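Local coordinates for protein Bse634I restriction endonuclease (Geobacillus stearothermophilus, PDB 1KNV) that probably cleaves double-stranded DNA at a specific sequence, as a type II restriction endonuclease of the PDDEXK clan, at residues F27-E32 and D48-Y53; Q37-S42 and E80-I85. One frame throughout, in Å; residues are numbered along the deposited sequence.

Contact 1 of 2, residues F27-E32 and D48-Y53; sequences FNALIE and DKLENY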
loop_
_atom_site.group_PDB
_atom_site.type_symbol
_atom_site.label_atom_id
_atom_site.label_comp_id
_atom_site.label_asym_id
_atom_site.label_seq_id
_atom_site.Cartn_x
_atom_site.Cartn_y
_atom_site.Cartn_z
ATOM N N PHE B 27 0.725 7.620 48.738
ATOM C CA PHE B 27 0.071 6.355 49.031
ATOM C C PHE B 27 -0.426 6.240 50.461
ATOM O O PHE B 27 -1.472 5.640 50.707
ATOM C CB PHE B 27 1.019 5.213 48.671
ATOM C CG PHE B 27 1.478 5.258 47.238
ATOM C CD1 PHE B 27 2.824 5.141 46.919
ATOM C CD2 PHE B 27 0.559 5.448 46.206
ATOM C CE1 PHE B 27 3.252 5.213 45.588
ATOM C CE2 PHE B 27 0.975 5.521 44.877
ATOM C CZ PHE B 27 2.323 5.404 44.567
ATOM N N ASN B 28 0.308 6.813 51.409
ATOM C CA ASN B 28 -0.128 6.766 52.801
ATOM C C ASN B 28 -1.329 7.688 52.964
ATOM O O ASN B 28 -2.213 7.435 53.781
ATOM C CB ASN B 28 0.992 7.192 53.753
ATOM C CG ASN B 28 2.202 6.277 53.675
ATOM O OD1 ASN B 28 2.074 5.062 53.488
ATOM N ND2 ASN B 28 3.385 6.857 53.834
ATOM N N ALA B 29 -1.360 8.755 52.176
ATOM C CA ALA B 29 -2.467 9.694 52.231
ATOM C C ALA B 29 -3.729 8.961 51.806
ATOM O O ALA B 29 -4.780 9.104 52.436
ATOM C CB ALA B 29 -2.212 10.875 51.300
ATOM N N LEU B 30 -3.616 8.169 50.741
ATOM C CA LEU B 30 -4.750 7.411 50.211
ATOM C C LEU B 30 -5.296 6.401 51.204
ATOM O O LEU B 30 -6.500 6.342 51.449
ATOM C CB LEU B 30 -4.351 6.683 48.927
ATOM C CG LEU B 30 -4.224 7.546 47.677
ATOM C CD1 LEU B 30 -3.619 6.731 46.568
ATOM C CD2 LEU B 30 -5.581 8.061 47.267
ATOM N N ILE B 31 -4.402 5.600 51.765
ATOM C CA ILE B 31 -4.793 4.582 52.726
ATOM C C ILE B 31 -5.448 5.201 53.956
ATOM O O ILE B 31 -6.508 4.756 54.398
ATOM C CB ILE B 31 -3.572 3.755 53.153
ATOM C CG1 ILE B 31 -2.917 3.144 51.916
ATOM C CG2 ILE B 31 -3.994 2.666 54.120
ATOM C CD1 ILE B 31 -1.684 2.368 52.222
ATOM N N GLU B 32 -4.807 6.235 54.495
ATOM C CA GLU B 32 -5.304 6.937 55.668
ATOM C C GLU B 32 -6.694 7.509 55.447
ATOM O O GLU B 32 -7.489 7.569 56.381
ATOM C CB GLU B 32 -4.334 8.066 56.066
ATOM C CG GLU B 32 -3.163 7.593 56.931
ATOM C CD GLU B 32 -2.099 8.666 57.098
ATOM O OE1 GLU B 32 -2.467 9.862 57.094
ATOM O OE2 GLU B 32 -0.910 8.305 57.239
ATOM N N ASP B 48 -8.819 17.352 45.924
ATOM C CA ASP B 48 -8.696 18.550 46.758
ATOM C C ASP B 48 -8.670 18.122 48.217
ATOM O O ASP B 48 -7.872 18.627 48.995
ATOM C CB ASP B 48 -9.851 19.518 46.533
ATOM C CG ASP B 48 -9.781 20.183 45.183
ATOM O OD1 ASP B 48 -8.684 20.162 44.573
ATOM O OD2 ASP B 48 -10.817 20.722 44.740
ATOM N N LYS B 49 -9.523 17.164 48.574
ATOM C CA LYS B 49 -9.594 16.646 49.938
ATOM C C LYS B 49 -8.261 16.072 50.370
ATOM O O LYS B 49 -7.760 16.387 51.449
ATOM C CB LYS B 49 -10.665 15.568 50.019
ATOM C CG LYS B 49 -10.472 14.562 51.133
ATOM C CD LYS B 49 -11.494 13.450 50.993
ATOM C CE LYS B 49 -11.298 12.356 52.023
ATOM N NZ LYS B 49 -12.262 11.239 51.781
ATOM N N LEU B 50 -7.701 15.211 49.527
ATOM C CA LEU B 50 -6.415 14.601 49.805
ATOM C C LEU B 50 -5.374 15.704 49.975
ATOM O O LEU B 50 -4.570 15.669 50.906
ATOM C CB LEU B 50 -6.020 13.656 48.659
ATOM C CG LEU B 50 -6.684 12.271 48.661
ATOM C CD1 LEU B 50 -6.667 11.663 47.279
ATOM C CD2 LEU B 50 -5.955 11.368 49.637
ATOM N N GLU B 51 -5.401 16.690 49.086
ATOM C CA GLU B 51 -4.452 17.794 49.161
ATOM C C GLU B 51 -4.560 18.531 50.492
ATOM O O GLU B 51 -3.574 18.661 51.229
ATOM C CB GLU B 51 -4.677 18.780 48.014
ATOM C CG GLU B 51 -3.747 19.980 48.085
ATOM C CD GLU B 51 -3.610 20.704 46.765
ATOM O OE1 GLU B 51 -2.878 21.713 46.728
ATOM O OE2 GLU B 51 -4.223 20.263 45.766
ATOM N N ASN B 52 -5.763 19.015 50.786
ATOM C CA ASN B 52 -6.012 19.733 52.023
ATOM C C ASN B 52 -5.633 18.870 53.212
ATOM O O ASN B 52 -5.097 19.366 54.204
ATOM C CB ASN B 52 -7.474 20.131 52.118
ATOM C CG ASN B 52 -7.902 21.005 50.972
ATOM O OD1 ASN B 52 -7.126 21.833 50.492
ATOM N ND2 ASN B 52 -9.143 20.841 50.529
ATOM N N TYR B 53 -5.905 17.575 53.120
ATOM C CA TYR B 53 -5.553 16.688 54.209
ATOM C C TYR B 53 -4.061 16.761 54.472
ATOM O O TYR B 53 -3.629 16.929 55.607
ATOM C CB TYR B 53 -5.901 15.253 53.878
ATOM C CG TYR B 53 -5.407 14.291 54.927
ATOM C CD1 TYR B 53 -5.989 14.249 56.194
ATOM C CD2 TYR B 53 -4.376 13.403 54.648
ATOM C CE1 TYR B 53 -5.557 13.335 57.153
ATOM C CE2 TYR B 53 -3.936 12.486 55.598
ATOM C CZ TYR B 53 -4.532 12.453 56.844
ATOM O OH TYR B 53 -4.120 11.522 57.766
#
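Tyr53 sets its CG anti to the backbone N (chi1 174°), and Glu32 sets its CG anti to the carbonyl carbon and runs extended beyond it; together these torsions carry the phenol and the carboxylate to one point between their helices. The two side chains cross at about a right angle. OE1 of Glu32 meets the edge of the Tyr53 ring in its plane, where Tyr53 OH donates a hydrogen bond to it, modelled at 2.4 Å, a length too short to be taken literally. The carboxylate itself is turned 77° from the ring. Ser8 OG hydrogen-bonds to Glu32 OE1 and to Tyr53 OH, and Asn9 N holds Glu32 OE2, so several partners fix the carboxylate's rotation. Glutamate suits the site as an acceptor long enough to reach a tyrosine on the next helix.

Alongside this polar end lies an apolar patch built round Leu50. One of its methyls, CD1, meets Leu30 CD2 at 3.8 Å. The other, CD2, rests on helix 26-33 at Ala29, 3.8 Å from Ala29 O and 4.1 Å from Ala29 CB. A small residue here lets the leucine branch come up to the backbone. Trp78 of helix 68-93 touches both leucines and continues the patch beyond the two segments.

With an axis separation of 10.4 Å and directions 108° apart, the segments form a steep helix-helix crossing, in which neighbouring helices 26-33 and 43-60 of the Cfr10I/Bse634I family fold share a buried, largely apolar interface closed by a tyrosine-carboxylate bond.

Contact 2 of 2, residues Q37-S42 and E80-I85; sequences QTPTGS and EVMIAI
Thr38 and Pro39 lay a loop against helix 68-93, and the same loop links helix 26-33 to helix 43-60, where Ser42 takes the N-cap position. The buried part consists of two apolar touches, the closer at Thr38. Thr38 turns its methyl, CG2, to the helix and meets the CG2 branch of Ile85 at 4.0 Å, the two side chains meeting at a slant. That methyl stands anti to the threonine's own carbonyl carbon, while OG1 (chi1 47°) lies between the backbone N and the carbonyl carbon. Threonine therefore offers a hydrocarbon to a buried partner and directs its hydroxyl to a different rotational position from the methyl. The branch of Ile85 that answers it is anti to the backbone N, and beta-branching gives that residue a methyl close to the helix surface.

Pro39 packs more loosely, its ring carbon CG lying 4.4 Å from Met82 CG. It is the stem of the methionine that the ring meets, while the unbranched chain continues extended to helix 43-60, touching Asn46, Leu47 and Leu50. Pro39 is buried, with Tyr34, Asn46 and Phe280 also packed against it. The side chain of Met82 is about 9 Å from that of Leu197, a residue at which calcium has been observed in this protein, though none is bound to this chain.

No hydrogen bond joins residues 37-42 to 80-85, and past Pro39 the loop leaves the helix: Thr40 and Gly41 are exposed to solvent. Gly41 adopts phi 80°, psi -131°, where a beta carbon would collide with the oxygen of Thr40, and so glycine suits the turn. Polar bonds hold this exposed turn: Gly41 bonds through its backbone to Phe280, Asn46 ND2 binds both Thr40 O and Ser42 O, and Ser42 OG caps the backbone N of Glu45, in the first turn of helix 43-60.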
loop_
_atom_site.group_PDB
_atom_site.type_symbol
_atom_site.label_atom_id
_atom_site.label_comp_id
_atom_site.label_asym_id
_atom_site.label_seq_id
_atom_site.Cartn_x
_atom_site.Cartn_y
_atom_site.Cartn_z
ATOM N N GLN B 37 -13.530 2.743 52.244
ATOM C CA GLN B 37 -14.219 2.915 50.971
ATOM C C GLN B 37 -13.257 3.361 49.886
ATOM O O GLN B 37 -12.141 3.804 50.173
ATOM C CB GLN B 37 -15.316 3.967 51.100
ATOM C CG GLN B 37 -14.773 5.377 51.292
ATOM C CD GLN B 37 -15.813 6.446 51.028
ATOM O OE1 GLN B 37 -16.822 6.524 51.727
ATOM N NE2 GLN B 37 -15.575 7.277 50.011
ATOM N N THR B 38 -13.691 3.239 48.638
ATOM C CA THR B 38 -12.878 3.691 47.523
ATOM C C THR B 38 -13.454 5.038 47.123
ATOM O O THR B 38 -14.622 5.328 47.384
ATOM C CB THR B 38 -12.930 2.725 46.315
ATOM O OG1 THR B 38 -14.291 2.368 46.037
ATOM C CG2 THR B 38 -12.097 1.474 46.593
ATOM N N PRO B 39 -12.637 5.889 46.501
ATOM C CA PRO B 39 -13.066 7.222 46.063
ATOM C C PRO B 39 -14.377 7.218 45.268
ATOM O O PRO B 39 -14.583 6.372 44.401
ATOM C CB PRO B 39 -11.880 7.693 45.233
ATOM C CG PRO B 39 -10.709 7.056 45.949
ATOM C CD PRO B 39 -11.213 5.660 46.195
ATOM N N THR B 40 -15.262 8.167 45.562
ATOM C CA THR B 40 -16.541 8.257 44.862
ATOM C C THR B 40 -16.971 9.700 44.602
ATOM O O THR B 40 -16.513 10.628 45.265
ATOM C CB THR B 40 -17.662 7.553 45.658
ATOM O OG1 THR B 40 -17.769 8.140 46.964
ATOM C CG2 THR B 40 -17.359 6.068 45.802
ATOM N N GLY B 41 -17.854 9.885 43.629
ATOM C CA GLY B 41 -18.317 11.222 43.321
ATOM C C GLY B 41 -17.356 12.039 42.476
ATOM O O GLY B 41 -16.862 11.557 41.454
ATOM N N SER B 42 -17.087 13.274 42.906
ATOM C CA SER B 42 -16.196 14.171 42.177
ATOM C C SER B 42 -14.729 13.840 42.339
ATOM O O SER B 42 -14.210 13.803 43.456
ATOM C CB SER B 42 -16.414 15.627 42.602
ATOM O OG SER B 42 -15.559 16.512 41.884
ATOM N N GLU B 80 -3.718 8.798 39.151
ATOM C CA GLU B 80 -3.288 7.548 38.538
ATOM C C GLU B 80 -3.823 6.371 39.337
ATOM O O GLU B 80 -4.277 5.372 38.765
ATOM C CB GLU B 80 -1.754 7.484 38.489
ATOM C CG GLU B 80 -1.118 8.236 37.314
ATOM C CD GLU B 80 0.348 8.596 37.550
ATOM O OE1 GLU B 80 1.079 7.772 38.132
ATOM O OE2 GLU B 80 0.777 9.699 37.142
ATOM N N VAL B 81 -3.766 6.485 40.663
ATOM C CA VAL B 81 -4.264 5.420 41.527
ATOM C C VAL B 81 -5.781 5.313 41.384
ATOM O O VAL B 81 -6.329 4.212 41.321
ATOM C CB VAL B 81 -3.910 5.668 43.012
ATOM C CG1 VAL B 81 -4.561 4.608 43.889
ATOM C CG2 VAL B 81 -2.404 5.635 43.194
ATOM N N MET B 82 -6.454 6.461 41.315
ATOM C CA MET B 82 -7.911 6.488 41.174
ATOM C C MET B 82 -8.376 5.808 39.891
ATOM O O MET B 82 -9.312 5.000 39.903
ATOM C CB MET B 82 -8.410 7.932 41.216
ATOM C CG MET B 82 -8.310 8.534 42.602
ATOM S SD MET B 82 -8.758 10.262 42.678
ATOM C CE MET B 82 -8.452 10.576 44.435
ATOM N N ILE B 83 -7.721 6.153 38.787
ATOM C CA ILE B 83 -8.025 5.563 37.493
ATOM C C ILE B 83 -7.825 4.042 37.581
ATOM O O ILE B 83 -8.717 3.266 37.235
ATOM C CB ILE B 83 -7.096 6.151 36.401
ATOM C CG1 ILE B 83 -7.533 7.574 36.077
ATOM C CG2 ILE B 83 -7.146 5.310 35.138
ATOM C CD1 ILE B 83 -8.961 7.663 35.575
ATOM N N ALA B 84 -6.651 3.630 38.056
ATOM C CA ALA B 84 -6.326 2.218 38.181
ATOM C C ALA B 84 -7.334 1.439 39.022
ATOM O O ALA B 84 -7.772 0.363 38.623
ATOM C CB ALA B 84 -4.928 2.058 38.767
ATOM N N ILE B 85 -7.699 1.970 40.185
ATOM C CA ILE B 85 -8.649 1.293 41.071
ATOM C C ILE B 85 -10.033 1.185 40.434
ATOM O O ILE B 85 -10.664 0.126 40.459
ATOM C CB ILE B 85 -8.780 2.045 42.425
ATOM C CG1 ILE B 85 -7.445 2.016 43.165
ATOM C CG2 ILE B 85 -9.885 1.420 43.284
ATOM C CD1 ILE B 85 -6.953 0.633 43.468
#

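How the contacts relate
From the N terminus the segments come in the order 27-32, 37-42, 48-53 and 80-85, so contacts 1 and 2 alternate and cross; neither nests inside the other. Contact 1 closes a span of 15 residues between its segments, which includes the loop joining helices 26-33 and 43-60, and within which 37-42 lies. Contact 2 closes a mostly helical span of 37 residues that contains 48-53, bringing helix 68-93 back to the connecting loop. Their centres are 12 Å apart, and they meet directly: Leu50 CD1 lies 3.5 Å from Met82 CE, and Leu30 CD1 lies 3.5 Å from Val81 CG1. The crossed loops thus tie three consecutive helices into one apolar cluster.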